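Local coordinates for protein CHAD domain (Ricinus communis, PDB 6QV5) that probably binds inorganic polyphosphate through an all-helical CHAD domain and carries a zinc ion in the crystal, at residues A[238-243]-A[287-292]; A[232-237]-A[294-299]; A[256-261]-A[266-271]. All coordinates share one frame; numbering follows the deposited sequence.

In the fold
All three contacts draw on the long helix 224-260, which meets in turn what follows it in the chain. Contact 3 lies at its C-terminal end, where the chain turns straight back into helix 265-281; contact 1 joins its middle to the short helix 286-293; contact 2, further toward its N-terminal end, receives the loop after that helix. Contacts 1 and 2 are neighbours, with centres 10 Å apart, and they touch: I289 CG2 lies 3.7 Å from T237 CG2. Contact 3 stands apart, its centre 30 Å from that of contact 1 and 39 Å from that of contact 2. The zinc ligands H52 and H138 belong to none of them.

Contact 1. Residues A[238-243]-A[287-292]; sequences QEELGR and DAIRAG
I289 reaches from the short helix 286-293 to E240 and L241 of the long helix 224-260, and the touch across the interface is wholly between carbon atoms. Its terminal methyl CD1 lies 3.8 Å from L241 CG and equally 3.8 Å from E240 CG, so one methyl rests against two consecutive residues of the facing helix. With CG1 anti to the carbonyl carbon (chi1 -74°) and the chain extended on to CD1, isoleucine has the length to bridge backbones whose nearest CA atoms, those of E240 and I289, are 7.9 Å apart. L241 adds its branch methyl CD2, 3.9 Å from the same I289 CD1. Leucine suits this buried place, where it offers carbon atoms alone to I289; it also touches A284 and R205 of helix 198-217.

The ion pairs lie within each helix, and some of their atoms also bond outside the two segments. E240 gives its methylene to I289, but a bend at chi2 (56°) turns its carboxylate off toward R243. There R243 NH2 donates to E240 OE2 at 3.0 Å; OE2 lies nearly in the plane of the guanidinium, whereas NH2 comes to it from above the carboxylate plane. The same OE2 accepts the backbone N-H of D285, and R243 NH1 binds the carbonyl of R282, so this charged pair also ties helix 224-260 to the connection before helix 286-293. Glutamate thus serves twice, with an apolar stem and a polar end. On the other helix, the hydrogen bond in the R290-D287 salt bridge, NH1 to OD1, is weak, and R290 NH2 also bonds to the carbonyl of M193.

This is side-chain packing between two helices of the all-helical CHAD fold, setting the short helix 286-293 against helix 224-260.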
loop_
_atom_site.group_PDB
_atom_site.type_symbol
_atom_site.label_atom_id
_atom_site.label_comp_id
_atom_site.label_asym_id
_atom_site.label_seq_id
_atom_site.Cartn_x
_atom_site.Cartn_y
_atom_site.Cartn_z
ATOM N N GLN A 238 -7.574 -5.305 6.952
ATOM C CA GLN A 238 -6.283 -5.106 6.285
ATOM C C GLN A 238 -5.142 -5.676 7.138
ATOM O O GLN A 238 -4.232 -6.304 6.596
ATOM C CB GLN A 238 -6.051 -3.608 6.014
ATOM C CG GLN A 238 -4.964 -3.310 4.982
ATOM C CD GLN A 238 -4.567 -1.850 4.958
ATOM O OE1 GLN A 238 -5.406 -0.940 4.927
ATOM N NE2 GLN A 238 -3.266 -1.594 4.953
ATOM N N GLU A 239 -5.206 -5.455 8.467
ATOM C CA GLU A 239 -4.237 -5.925 9.460
ATOM C C GLU A 239 -4.204 -7.463 9.512
ATOM O O GLU A 239 -3.122 -8.044 9.611
ATOM C CB GLU A 239 -4.591 -5.343 10.843
ATOM C CG GLU A 239 -3.530 -5.531 11.914
ATOM C CD GLU A 239 -4.032 -5.276 13.322
ATOM O OE1 GLU A 239 -4.253 -4.094 13.670
ATOM O OE2 GLU A 239 -4.204 -6.260 14.077
ATOM N N GLU A 240 -5.388 -8.108 9.433
ATOM C CA GLU A 240 -5.537 -9.562 9.473
ATOM C C GLU A 240 -5.033 -10.243 8.199
ATOM O O GLU A 240 -4.219 -11.164 8.293
ATOM C CB GLU A 240 -6.988 -9.963 9.815
ATOM C CG GLU A 240 -7.251 -11.464 9.914
ATOM C CD GLU A 240 -6.421 -12.286 10.885
ATOM O OE1 GLU A 240 -6.027 -11.755 11.951
ATOM O OE2 GLU A 240 -6.175 -13.475 10.583
ATOM N N LEU A 241 -5.509 -9.796 7.019
ATOM C CA LEU A 241 -5.097 -10.354 5.727
ATOM C C LEU A 241 -3.632 -10.035 5.399
ATOM O O LEU A 241 -2.974 -10.827 4.722
ATOM C CB LEU A 241 -6.024 -9.893 4.589
ATOM C CG LEU A 241 -7.459 -10.430 4.597
ATOM C CD1 LEU A 241 -8.389 -9.501 3.849
ATOM C CD2 LEU A 241 -7.536 -11.840 4.017
ATOM N N GLY A 242 -3.146 -8.894 5.894
ATOM C CA GLY A 242 -1.770 -8.440 5.721
ATOM C C GLY A 242 -0.779 -9.268 6.514
ATOM O O GLY A 242 0.351 -9.477 6.063
ATOM N N ARG A 243 -1.205 -9.751 7.704
ATOM C CA ARG A 243 -0.421 -10.603 8.607
ATOM C C ARG A 243 -0.062 -11.920 7.906
ATOM O O ARG A 243 1.105 -12.318 7.918
ATOM C CB ARG A 243 -1.207 -10.860 9.911
ATOM C CG ARG A 243 -0.553 -11.853 10.875
ATOM C CD ARG A 243 -1.542 -12.465 11.864
ATOM N NE ARG A 243 -2.649 -13.173 11.209
ATOM C CZ ARG A 243 -2.605 -14.437 10.794
ATOM N NH1 ARG A 243 -1.501 -15.158 10.951
ATOM N NH2 ARG A 243 -3.662 -14.986 10.213
ATOM N N ASP A 287 -13.719 -15.975 9.084
ATOM C CA ASP A 287 -14.926 -15.894 9.915
ATOM C C ASP A 287 -14.985 -14.584 10.715
ATOM O O ASP A 287 -16.056 -13.983 10.810
ATOM C CB ASP A 287 -15.046 -17.120 10.839
ATOM C CG ASP A 287 -15.357 -18.435 10.137
ATOM O OD1 ASP A 287 -15.658 -18.409 8.920
ATOM O OD2 ASP A 287 -15.309 -19.491 10.807
ATOM N N ALA A 288 -13.832 -14.130 11.250
ATOM C CA ALA A 288 -13.718 -12.871 11.992
ATOM C C ALA A 288 -13.822 -11.676 11.034
ATOM O O ALA A 288 -14.371 -10.639 11.412
ATOM C CB ALA A 288 -12.402 -12.825 12.749
ATOM N N ILE A 289 -13.302 -11.834 9.792
ATOM C CA ILE A 289 -13.336 -10.833 8.719
ATOM C C ILE A 289 -14.791 -10.632 8.263
ATOM O O ILE A 289 -15.257 -9.493 8.207
ATOM C CB ILE A 289 -12.372 -11.231 7.553
ATOM C CG1 ILE A 289 -10.894 -11.003 7.948
ATOM C CG2 ILE A 289 -12.710 -10.499 6.243
ATOM C CD1 ILE A 289 -9.876 -11.849 7.174
ATOM N N ARG A 290 -15.501 -11.745 7.970
ATOM C CA ARG A 290 -16.904 -11.776 7.546
ATOM C C ARG A 290 -17.807 -11.103 8.583
ATOM O O ARG A 290 -18.648 -10.291 8.206
ATOM C CB ARG A 290 -17.362 -13.221 7.279
ATOM C CG ARG A 290 -16.881 -13.792 5.949
ATOM C CD ARG A 290 -16.671 -15.291 6.043
ATOM N NE ARG A 290 -16.230 -15.873 4.774
ATOM C CZ ARG A 290 -15.848 -17.138 4.620
ATOM N NH1 ARG A 290 -15.838 -17.968 5.657
ATOM N NH2 ARG A 290 -15.466 -17.580 3.430
ATOM N N ALA A 291 -17.586 -11.394 9.885
ATOM C CA ALA A 291 -18.339 -10.814 11.004
ATOM C C ALA A 291 -18.037 -9.321 11.199
ATOM O O ALA A 291 -18.882 -8.583 11.710
ATOM C CB ALA A 291 -18.049 -11.583 12.285
ATOM N N GLY A 292 -16.843 -8.897 10.793
ATOM C CA GLY A 292 -16.413 -7.508 10.886
ATOM C C GLY A 292 -16.948 -6.631 9.770
ATOM O O GLY A 292 -17.067 -5.415 9.951
#

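Contact 2. Residues A[232-237]-A[294-299]; sequences KALAAT and HALRAP
Apolar packing of a loop against a helix joins L296, just beyond the short helix 286-293, to A233 and L234 of the long helix 224-260. L296 carries its whole side of the contact. Its methyl CD1 settles 3.8 Å from A233 CB and, at the same distance of 3.8 Å, meets L234 CD1. The second methyl, CD2, stays with the alanine, 4.0 Å from A233 CB, so the fork of the leucine straddles that small methyl. Placing CG anti to its own carbonyl carbon (chi1 -76°) sends both branches toward the helix. Alanine suits the spot because its single methyl fits between the two branches of L296, across backbones whose CA atoms (A233 and L296) are 8.1 Å apart. L234 points less directly at the loop but extends a branch to it, while also packing on T208 and L186.

One turn further along helix 224-260, T237 OG1 donates to A233 O at 2.8 Å, nearly in line with the carbonyl bond. The buried threonine hydroxyl is thereby satisfied within its own helix.

Around this contact, L296 also rests on Y230 of helix 224-260, and P299 packs on T227 and Y230 of that helix and on L215 of helix 198-217. A298 touches H183 of helix 171-192, so the loop runs along three helices, 171-192, 198-217 and 224-260.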
loop_
_atom_site.group_PDB
_atom_site.type_symbol
_atom_site.label_atom_id
_atom_site.label_comp_id
_atom_site.label_asym_id
_atom_site.label_seq_id
_atom_site.Cartn_x
_atom_site.Cartn_y
_atom_site.Cartn_z
ATOM N N LYS A 232 -12.343 1.871 10.697
ATOM C CA LYS A 232 -11.908 1.000 11.792
ATOM C C LYS A 232 -12.078 -0.475 11.407
ATOM O O LYS A 232 -11.157 -1.267 11.620
ATOM C CB LYS A 232 -12.691 1.324 13.079
ATOM C CG LYS A 232 -12.136 0.666 14.338
ATOM C CD LYS A 232 -13.094 0.815 15.508
ATOM C CE LYS A 232 -12.614 0.078 16.733
ATOM N NZ LYS A 232 -13.573 0.207 17.862
ATOM N N ALA A 233 -13.243 -0.829 10.823
ATOM C CA ALA A 233 -13.563 -2.184 10.365
ATOM C C ALA A 233 -12.709 -2.576 9.157
ATOM O O ALA A 233 -12.378 -3.752 8.998
ATOM C CB ALA A 233 -15.039 -2.283 10.020
ATOM N N LEU A 234 -12.342 -1.587 8.318
ATOM C CA LEU A 234 -11.496 -1.790 7.145
ATOM C C LEU A 234 -10.042 -2.013 7.568
ATOM O O LEU A 234 -9.446 -3.005 7.155
ATOM C CB LEU A 234 -11.626 -0.608 6.167
ATOM C CG LEU A 234 -12.422 -0.865 4.880
ATOM C CD1 LEU A 234 -13.900 -1.101 5.166
ATOM C CD2 LEU A 234 -12.285 0.296 3.924
ATOM N N ALA A 235 -9.498 -1.139 8.447
ATOM C CA ALA A 235 -8.128 -1.237 8.969
ATOM C C ALA A 235 -7.865 -2.567 9.692
ATOM O O ALA A 235 -6.768 -3.111 9.568
ATOM C CB ALA A 235 -7.827 -0.068 9.894
ATOM N N ALA A 236 -8.881 -3.094 10.413
ATOM C CA ALA A 236 -8.814 -4.370 11.133
ATOM C C ALA A 236 -8.729 -5.554 10.160
ATOM O O ALA A 236 -7.998 -6.510 10.427
ATOM C CB ALA A 236 -10.024 -4.522 12.044
ATOM N N THR A 237 -9.465 -5.476 9.029
ATOM C CA THR A 237 -9.486 -6.490 7.967
ATOM C C THR A 237 -8.133 -6.505 7.234
ATOM O O THR A 237 -7.608 -7.584 6.945
ATOM C CB THR A 237 -10.683 -6.243 7.026
ATOM O OG1 THR A 237 -11.884 -6.178 7.797
ATOM C CG2 THR A 237 -10.827 -7.315 5.952
ATOM N N HIS A 294 -19.947 -7.736 7.777
ATOM C CA HIS A 294 -21.363 -8.064 7.532
ATOM C C HIS A 294 -22.344 -6.932 7.879
ATOM O O HIS A 294 -23.420 -6.864 7.284
ATOM C CB HIS A 294 -21.773 -9.374 8.238
ATOM C CG HIS A 294 -22.287 -9.197 9.635
ATOM N ND1 HIS A 294 -21.431 -8.975 10.694
ATOM C CD2 HIS A 294 -23.559 -9.203 10.096
ATOM C CE1 HIS A 294 -22.203 -8.857 11.762
ATOM N NE2 HIS A 294 -23.490 -8.986 11.450
ATOM N N ALA A 295 -21.983 -6.075 8.851
ATOM C CA ALA A 295 -22.820 -4.971 9.325
ATOM C C ALA A 295 -22.583 -3.651 8.588
ATOM O O ALA A 295 -23.447 -2.771 8.640
ATOM C CB ALA A 295 -22.613 -4.774 10.820
ATOM N N LEU A 296 -21.422 -3.511 7.916
ATOM C CA LEU A 296 -21.024 -2.296 7.203
ATOM C C LEU A 296 -21.977 -1.847 6.103
ATOM O O LEU A 296 -22.364 -2.630 5.233
ATOM C CB LEU A 296 -19.599 -2.401 6.637
ATOM C CG LEU A 296 -18.427 -2.251 7.614
ATOM C CD1 LEU A 296 -17.120 -2.305 6.870
ATOM C CD2 LEU A 296 -18.492 -0.934 8.390
ATOM N N ARG A 297 -22.340 -0.562 6.161
ATOM C CA ARG A 297 -23.194 0.126 5.199
ATOM C C ARG A 297 -22.350 1.225 4.567
ATOM O O ARG A 297 -21.503 1.809 5.251
ATOM C CB ARG A 297 -24.427 0.739 5.891
ATOM C CG ARG A 297 -25.399 -0.290 6.465
ATOM C CD ARG A 297 -26.492 0.366 7.287
ATOM N NE ARG A 297 -27.598 0.849 6.456
ATOM C CZ ARG A 297 -28.479 1.768 6.838
ATOM N NH1 ARG A 297 -28.385 2.334 8.035
ATOM N NH2 ARG A 297 -29.452 2.142 6.018
ATOM N N ALA A 298 -22.568 1.495 3.265
ATOM C CA ALA A 298 -21.844 2.515 2.500
ATOM C C ALA A 298 -21.900 3.887 3.190
ATOM O O ALA A 298 -22.988 4.302 3.598
ATOM C CB ALA A 298 -22.410 2.615 1.090
ATOM N N PRO A 299 -20.746 4.576 3.388
ATOM C CA PRO A 299 -20.781 5.890 4.053
ATOM C C PRO A 299 -21.576 6.906 3.240
ATOM O O PRO A 299 -21.418 6.979 2.021
ATOM C CB PRO A 299 -19.298 6.276 4.170
ATOM C CG PRO A 299 -18.540 5.001 3.959
ATOM C CD PRO A 299 -19.369 4.219 2.995
#

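Contact 3. Residues A[256-261]-A[266-271]; sequences ELAQQQ and EAVQFA
V268 sets its two methyls against successive residues, A258 and L257, in the last turns of helix 224-260. The closer touch is between V268 CG1 and A258 CB, 3.7 Å apart. The other methyl faces the leucine more loosely, with V268 CG2 standing 4.3 Å from L257 CD2. The valine's torsion explains this division: CG1 is anti to the backbone N (chi1 168°) and CG2 anti to the carbonyl carbon, so the fork spreads over both neighbours. A beta-branched residue suits the task, since it presents two methyls close to its own backbone. Alanine opposite it suits equally well, its short side chain allowing the backbones to draw together until the CA atoms of A258 and V268 are 6.4 Å apart.

The two helices form a helical hairpin, in which the chain leaves helix 224-260 and after a short turn runs back along it as helix 265-281. Q261 is where the first helix gives way: its backbone departs from helical angles, although its N-H still bonds to L257 O at 2.8 Å. V268 is thus brought back beside residues only ten or eleven positions earlier in the sequence.

Further out, helix 122-145 closes over the hairpin, L257 packing on I132 while V268 and A271 both rest on L125. L254, one turn before A258, receives V268 and A271 as well. Glutamate and glutamine fit the exposed positions 256 and 269, where E256 forms a salt bridge with R252 and Q269 OE1 accepts a hydrogen bond from R272.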
loop_
_atom_site.group_PDB
_atom_site.type_symbol
_atom_site.label_atom_id
_atom_site.label_comp_id
_atom_site.label_asym_id
_atom_site.label_seq_id
_atom_site.Cartn_x
_atom_site.Cartn_y
_atom_site.Cartn_z
ATOM N N GLU A 256 14.204 -17.412 -2.617
ATOM C CA GLU A 256 15.008 -16.677 -3.601
ATOM C C GLU A 256 16.427 -16.475 -3.055
ATOM O O GLU A 256 17.394 -16.577 -3.812
ATOM C CB GLU A 256 14.369 -15.316 -3.917
ATOM C CG GLU A 256 13.214 -15.385 -4.902
ATOM C CD GLU A 256 12.424 -14.101 -5.082
ATOM O OE1 GLU A 256 13.046 -13.016 -5.173
ATOM O OE2 GLU A 256 11.177 -14.183 -5.148
ATOM N N LEU A 257 16.540 -16.205 -1.734
ATOM C CA LEU A 257 17.804 -16.016 -1.017
ATOM C C LEU A 257 18.582 -17.340 -0.930
ATOM O O LEU A 257 19.810 -17.318 -0.969
ATOM C CB LEU A 257 17.539 -15.427 0.389
ATOM C CG LEU A 257 18.747 -15.099 1.285
ATOM C CD1 LEU A 257 19.486 -13.862 0.799
ATOM C CD2 LEU A 257 18.315 -14.901 2.720
ATOM N N ALA A 258 17.865 -18.482 -0.835
ATOM C CA ALA A 258 18.453 -19.825 -0.771
ATOM C C ALA A 258 19.165 -20.193 -2.077
ATOM O O ALA A 258 20.224 -20.821 -2.037
ATOM C CB ALA A 258 17.380 -20.854 -0.457
ATOM N N GLN A 259 18.584 -19.792 -3.226
ATOM C CA GLN A 259 19.131 -20.050 -4.562
ATOM C C GLN A 259 20.375 -19.204 -4.840
ATOM O O GLN A 259 21.336 -19.713 -5.419
ATOM C CB GLN A 259 18.065 -19.823 -5.652
ATOM C CG GLN A 259 16.928 -20.858 -5.667
ATOM C CD GLN A 259 17.348 -22.248 -6.102
ATOM O OE1 GLN A 259 17.097 -23.239 -5.408
ATOM N NE2 GLN A 259 17.986 -22.363 -7.262
ATOM N N GLN A 260 20.358 -17.921 -4.424
ATOM C CA GLN A 260 21.475 -16.990 -4.618
ATOM C C GLN A 260 22.599 -17.198 -3.600
ATOM O O GLN A 260 23.771 -17.068 -3.956
ATOM C CB GLN A 260 20.995 -15.526 -4.621
ATOM C CG GLN A 260 20.065 -15.157 -5.785
ATOM C CD GLN A 260 20.712 -15.303 -7.146
ATOM O OE1 GLN A 260 21.643 -14.574 -7.508
ATOM N NE2 GLN A 260 20.223 -16.252 -7.931
ATOM N N GLN A 261 22.240 -17.521 -2.343
ATOM C CA GLN A 261 23.186 -17.771 -1.251
ATOM C C GLN A 261 23.022 -19.233 -0.776
ATOM O O GLN A 261 22.251 -19.492 0.154
ATOM C CB GLN A 261 22.984 -16.773 -0.085
ATOM C CG GLN A 261 22.949 -15.289 -0.479
ATOM C CD GLN A 261 24.299 -14.720 -0.846
ATOM O OE1 GLN A 261 25.280 -14.824 -0.097
ATOM N NE2 GLN A 261 24.372 -14.083 -2.004
ATOM N N GLU A 266 20.577 -23.976 5.006
ATOM C CA GLU A 266 20.124 -24.721 6.188
ATOM C C GLU A 266 19.316 -23.821 7.128
ATOM O O GLU A 266 18.257 -24.233 7.605
ATOM C CB GLU A 266 21.312 -25.353 6.932
ATOM C CG GLU A 266 21.831 -26.624 6.285
ATOM C CD GLU A 266 22.992 -27.270 7.015
ATOM O OE1 GLU A 266 24.125 -27.226 6.485
ATOM O OE2 GLU A 266 22.770 -27.820 8.119
ATOM N N ALA A 267 19.810 -22.589 7.369
ATOM C CA ALA A 267 19.159 -21.580 8.207
ATOM C C ALA A 267 17.890 -21.058 7.526
ATOM O O ALA A 267 16.905 -20.783 8.212
ATOM C CB ALA A 267 20.117 -20.432 8.477
ATOM N N VAL A 268 17.919 -20.939 6.175
ATOM C CA VAL A 268 16.802 -20.485 5.338
ATOM C C VAL A 268 15.645 -21.490 5.435
ATOM O O VAL A 268 14.521 -21.091 5.742
ATOM C CB VAL A 268 17.234 -20.240 3.861
ATOM C CG1 VAL A 268 16.026 -20.066 2.946
ATOM C CG2 VAL A 268 18.169 -19.042 3.742
ATOM N N GLN A 269 15.932 -22.787 5.178
ATOM C CA GLN A 269 14.955 -23.878 5.222
ATOM C C GLN A 269 14.288 -24.017 6.594
ATOM O O GLN A 269 13.103 -24.348 6.654
ATOM C CB GLN A 269 15.576 -25.208 4.757
ATOM C CG GLN A 269 15.828 -25.294 3.248
ATOM C CD GLN A 269 14.569 -25.506 2.443
ATOM O OE1 GLN A 269 13.877 -24.556 2.062
ATOM N NE2 GLN A 269 14.250 -26.760 2.158
ATOM N N PHE A 270 15.033 -23.717 7.685
ATOM C CA PHE A 270 14.526 -23.738 9.058
ATOM C C PHE A 270 13.484 -22.635 9.241
ATOM O O PHE A 270 12.422 -22.888 9.812
ATOM C CB PHE A 270 15.671 -23.591 10.084
ATOM C CG PHE A 270 15.232 -23.730 11.525
ATOM C CD1 PHE A 270 15.176 -24.977 12.134
ATOM C CD2 PHE A 270 14.867 -22.613 12.269
ATOM C CE1 PHE A 270 14.755 -25.107 13.462
ATOM C CE2 PHE A 270 14.440 -22.744 13.594
ATOM C CZ PHE A 270 14.391 -23.989 14.182
ATOM N N ALA A 271 13.794 -21.416 8.748
ATOM C CA ALA A 271 12.915 -20.250 8.802
ATOM C C ALA A 271 11.689 -20.472 7.917
ATOM O O ALA A 271 10.577 -20.162 8.339
ATOM C CB ALA A 271 13.668 -19.005 8.359
#